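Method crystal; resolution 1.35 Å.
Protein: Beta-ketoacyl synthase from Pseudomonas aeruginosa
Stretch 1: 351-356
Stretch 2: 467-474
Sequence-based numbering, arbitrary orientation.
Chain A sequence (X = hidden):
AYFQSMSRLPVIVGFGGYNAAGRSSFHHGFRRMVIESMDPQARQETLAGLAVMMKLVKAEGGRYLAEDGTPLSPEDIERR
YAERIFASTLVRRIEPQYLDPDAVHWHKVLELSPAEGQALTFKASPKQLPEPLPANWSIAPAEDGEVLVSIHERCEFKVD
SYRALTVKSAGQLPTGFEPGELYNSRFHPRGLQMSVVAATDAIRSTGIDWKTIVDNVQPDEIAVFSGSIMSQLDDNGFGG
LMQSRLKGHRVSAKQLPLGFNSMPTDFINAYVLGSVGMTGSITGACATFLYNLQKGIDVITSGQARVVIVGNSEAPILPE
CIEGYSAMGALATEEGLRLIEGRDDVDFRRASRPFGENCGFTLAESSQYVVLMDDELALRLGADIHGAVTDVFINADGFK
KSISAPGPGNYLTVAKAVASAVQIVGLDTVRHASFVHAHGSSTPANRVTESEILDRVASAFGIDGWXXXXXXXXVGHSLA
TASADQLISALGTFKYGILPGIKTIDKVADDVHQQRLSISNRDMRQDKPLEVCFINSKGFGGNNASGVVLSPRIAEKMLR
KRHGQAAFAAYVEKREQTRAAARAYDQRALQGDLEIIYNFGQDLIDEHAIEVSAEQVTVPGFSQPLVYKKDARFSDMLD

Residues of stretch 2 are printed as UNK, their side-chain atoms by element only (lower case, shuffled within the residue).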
# COMPACT_ATOMS: atom_id res chain seq x y z
N ALA A 351 8.82 27.82 6.40
CA ALA A 351 8.82 26.70 7.35
C ALA A 351 9.74 25.57 6.89
O ALA A 351 10.29 24.84 7.72
CB ALA A 351 7.43 26.17 7.56
N SER A 352 9.89 25.43 5.58
CA SER A 352 10.67 24.36 4.98
C SER A 352 11.99 24.90 4.44
O SER A 352 12.03 25.64 3.44
CB SER A 352 9.87 23.67 3.89
OG SER A 352 10.53 22.49 3.46
N ARG A 353 13.07 24.52 5.12
CA ARG A 353 14.42 25.06 4.94
C ARG A 353 15.45 23.95 4.73
O ARG A 353 16.32 23.72 5.58
CB ARG A 353 14.79 25.86 6.21
CG ARG A 353 14.03 27.16 6.36
CD ARG A 353 14.00 27.62 7.83
NE ARG A 353 13.38 28.91 8.08
CZ ARG A 353 14.03 30.07 8.22
NH1 ARG A 353 15.35 30.12 8.09
NH2 ARG A 353 13.34 31.18 8.48
N PRO A 354 15.30 23.16 3.65
CA PRO A 354 16.26 22.08 3.38
C PRO A 354 17.71 22.58 3.43
O PRO A 354 18.01 23.59 2.83
CB PRO A 354 15.89 21.63 1.96
CG PRO A 354 14.48 22.08 1.76
CD PRO A 354 14.36 23.37 2.54
N PHE A 355 18.56 21.85 4.14
CA PHE A 355 19.99 22.13 4.24
C PHE A 355 20.37 23.42 4.97
O PHE A 355 21.54 23.71 5.09
CB PHE A 355 20.67 22.03 2.87
CG PHE A 355 20.52 20.66 2.27
CD1 PHE A 355 21.20 19.57 2.80
CD2 PHE A 355 19.65 20.45 1.23
CE1 PHE A 355 21.00 18.31 2.29
CE2 PHE A 355 19.47 19.20 0.69
CZ PHE A 355 20.15 18.12 1.22
N GLY A 356 19.37 24.14 5.50
CA GLY A 356 19.62 25.29 6.34
C GLY A 356 19.41 24.97 7.80
O GLY A 356 19.12 23.84 8.14
N UNK A 467 25.48 19.97 -8.46
CA UNK A 467 24.36 20.86 -8.13
C UNK A 467 23.23 20.11 -7.44
O UNK A 467 22.80 19.02 -7.88
c UNK A 467 25.11 21.20 -10.38
c UNK A 467 23.92 21.43 -9.48
c UNK A 467 25.72 19.92 -9.92
N UNK A 468 22.73 20.73 -6.37
CA UNK A 468 21.67 20.18 -5.54
C UNK A 468 20.50 21.16 -5.45
O UNK A 468 20.68 22.36 -5.23
c UNK A 468 23.30 18.84 -4.14
c UNK A 468 22.19 19.87 -4.11
c UNK A 468 21.06 19.41 -3.18
N UNK A 469 19.29 20.64 -5.61
CA UNK A 469 18.07 21.41 -5.44
C UNK A 469 17.12 20.63 -4.53
O UNK A 469 17.29 19.43 -4.34
o UNK A 469 16.34 22.66 -6.66
c UNK A 469 16.99 20.50 -7.56
c UNK A 469 17.44 21.75 -6.81
N UNK A 470 16.15 21.32 -3.93
CA UNK A 470 15.28 20.72 -2.91
C UNK A 470 13.84 21.24 -3.03
O UNK A 470 13.51 22.31 -2.55
c UNK A 470 15.84 20.98 -1.52
N UNK A 471 13.01 20.47 -3.72
CA UNK A 471 11.68 20.93 -4.08
C UNK A 471 10.81 21.17 -2.83
O UNK A 471 9.88 21.98 -2.87
c UNK A 471 10.49 18.71 -4.28
c UNK A 471 9.85 20.63 -5.81
c UNK A 471 10.98 19.95 -5.04
N UNK A 472 11.11 20.48 -1.73
CA UNK A 472 10.28 20.61 -0.52
C UNK A 472 10.38 22.00 0.10
O UNK A 472 9.52 22.39 0.90
c UNK A 472 10.74 17.08 1.12
c UNK A 472 10.48 15.64 0.67
n UNK A 472 11.20 15.30 -0.58
c UNK A 472 10.64 19.55 0.52
c UNK A 472 10.31 18.11 0.09
N UNK A 473 11.40 22.77 -0.27
CA UNK A 473 11.46 24.16 0.18
C UNK A 473 10.24 24.94 -0.30
O UNK A 473 9.74 25.84 0.40
c UNK A 473 12.73 24.81 -0.35
N UNK A 474 9.80 24.61 -1.51
CA UNK A 474 8.66 25.28 -2.14
C UNK A 474 7.31 24.68 -1.77
O UNK A 474 6.37 25.43 -1.48
c UNK A 474 9.98 27.35 -4.35
c UNK A 474 12.27 25.98 -5.05
c UNK A 474 11.17 25.29 -4.55
c UNK A 474 8.79 25.24 -3.67
c UNK A 474 10.00 25.96 -4.20
c UNK A 474 12.20 27.36 -5.20
o UNK A 474 13.27 28.07 -5.69
c UNK A 474 11.06 28.04 -4.85
O HOH W 1 8.87 26.76 3.13

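Position 467 carries three side-chain carbons, the last of which closes a ring onto the backbone N, and they are out of reach of stretch 1. That closure is unique to proline, so this is Pro467; it takes no part in the contact.

Position 468 has three carbons, one of them bearing the other two. The CA-to-CB bond points toward stretch 1, and a branch carbon of position 468 lies 4.2 Å from CE2 of Phe355, approaching that ring obliquely. Three carbons in all, branched at CB, with no heteroatom: Val468, the branch carbon in contact being CG1.

At position 469 a single carbon carries one oxygen and one carbon, and the CA-to-CB bond points away from stretch 1. A branched carbon bearing one oxygen and one carbon is the threonine pattern: Thr469. Its OG1 is hydrogen-bonded elsewhere in the structure.

Position 470 has one side-chain carbon. Phi/psi of -143/96° accompany a CB directed toward stretch 1, where CB of position 470 meets CB of Pro354 at 3.5 Å, a tight apolar contact. A lone CB is alanine, Ala470.

Position 471 repeats the pattern of one carbon carrying two carbons; its CA-to-CB bond points away from stretch 1 and its side chain makes no contact there. It is Val471. Unlike Val468 (chi1 t), it adopts chi1 p.

Position 472 shows four carbons in a row ending in nitrogen. The chain leaves its backbone sideways to stretch 1 and its end leads away. What the position offers Ser352 is its carbonyl: OG of Ser352 donates a hydrogen bond to O of position 472 at 2.8 Å. The four-carbon chain ending in nitrogen is the signature of lysine, Lys472; NZ is hydrogen-bonded elsewhere.

Position 473 again has a single carbon. CB of position 473 packs 3.6 Å from CD of Pro354, and CA of position 473 lies 3.6 Å from O of Ser352. The CA atoms of Ser352 and position 473, 4.9 Å apart, are the nearest such pair across the stretches. The lone carbon gives Ala473.

Position 474 has one carbon followed by a six-carbon ring bearing an oxygen; it points away and touches nothing on stretch 1. The ring and its oxygen identify Tyr474, whose OH is hydrogen-bonded elsewhere.

The contact therefore joins a polar anchor to an apolar patch. Ser352, with chi1 t, supplies the direct hydrogen bond, while water 1 accepts from N of Ser352 and donates to O of Ala473, each at 3.0 Å, adding a bridge between the backbones. Pro354 touches the methyl groups of both Ala470 and Ala473, whose backbones are tied by a hydrogen bond from N of Ala473 to O of Ala470 (3.1 Å). A type II turn from Arg353 to Gly356 places Pro354 and Phe355 at its centre, both directed toward stretch 2. Together the surfaces bury 261 Å².

Stretch 2 467-474: PVTAVKAY
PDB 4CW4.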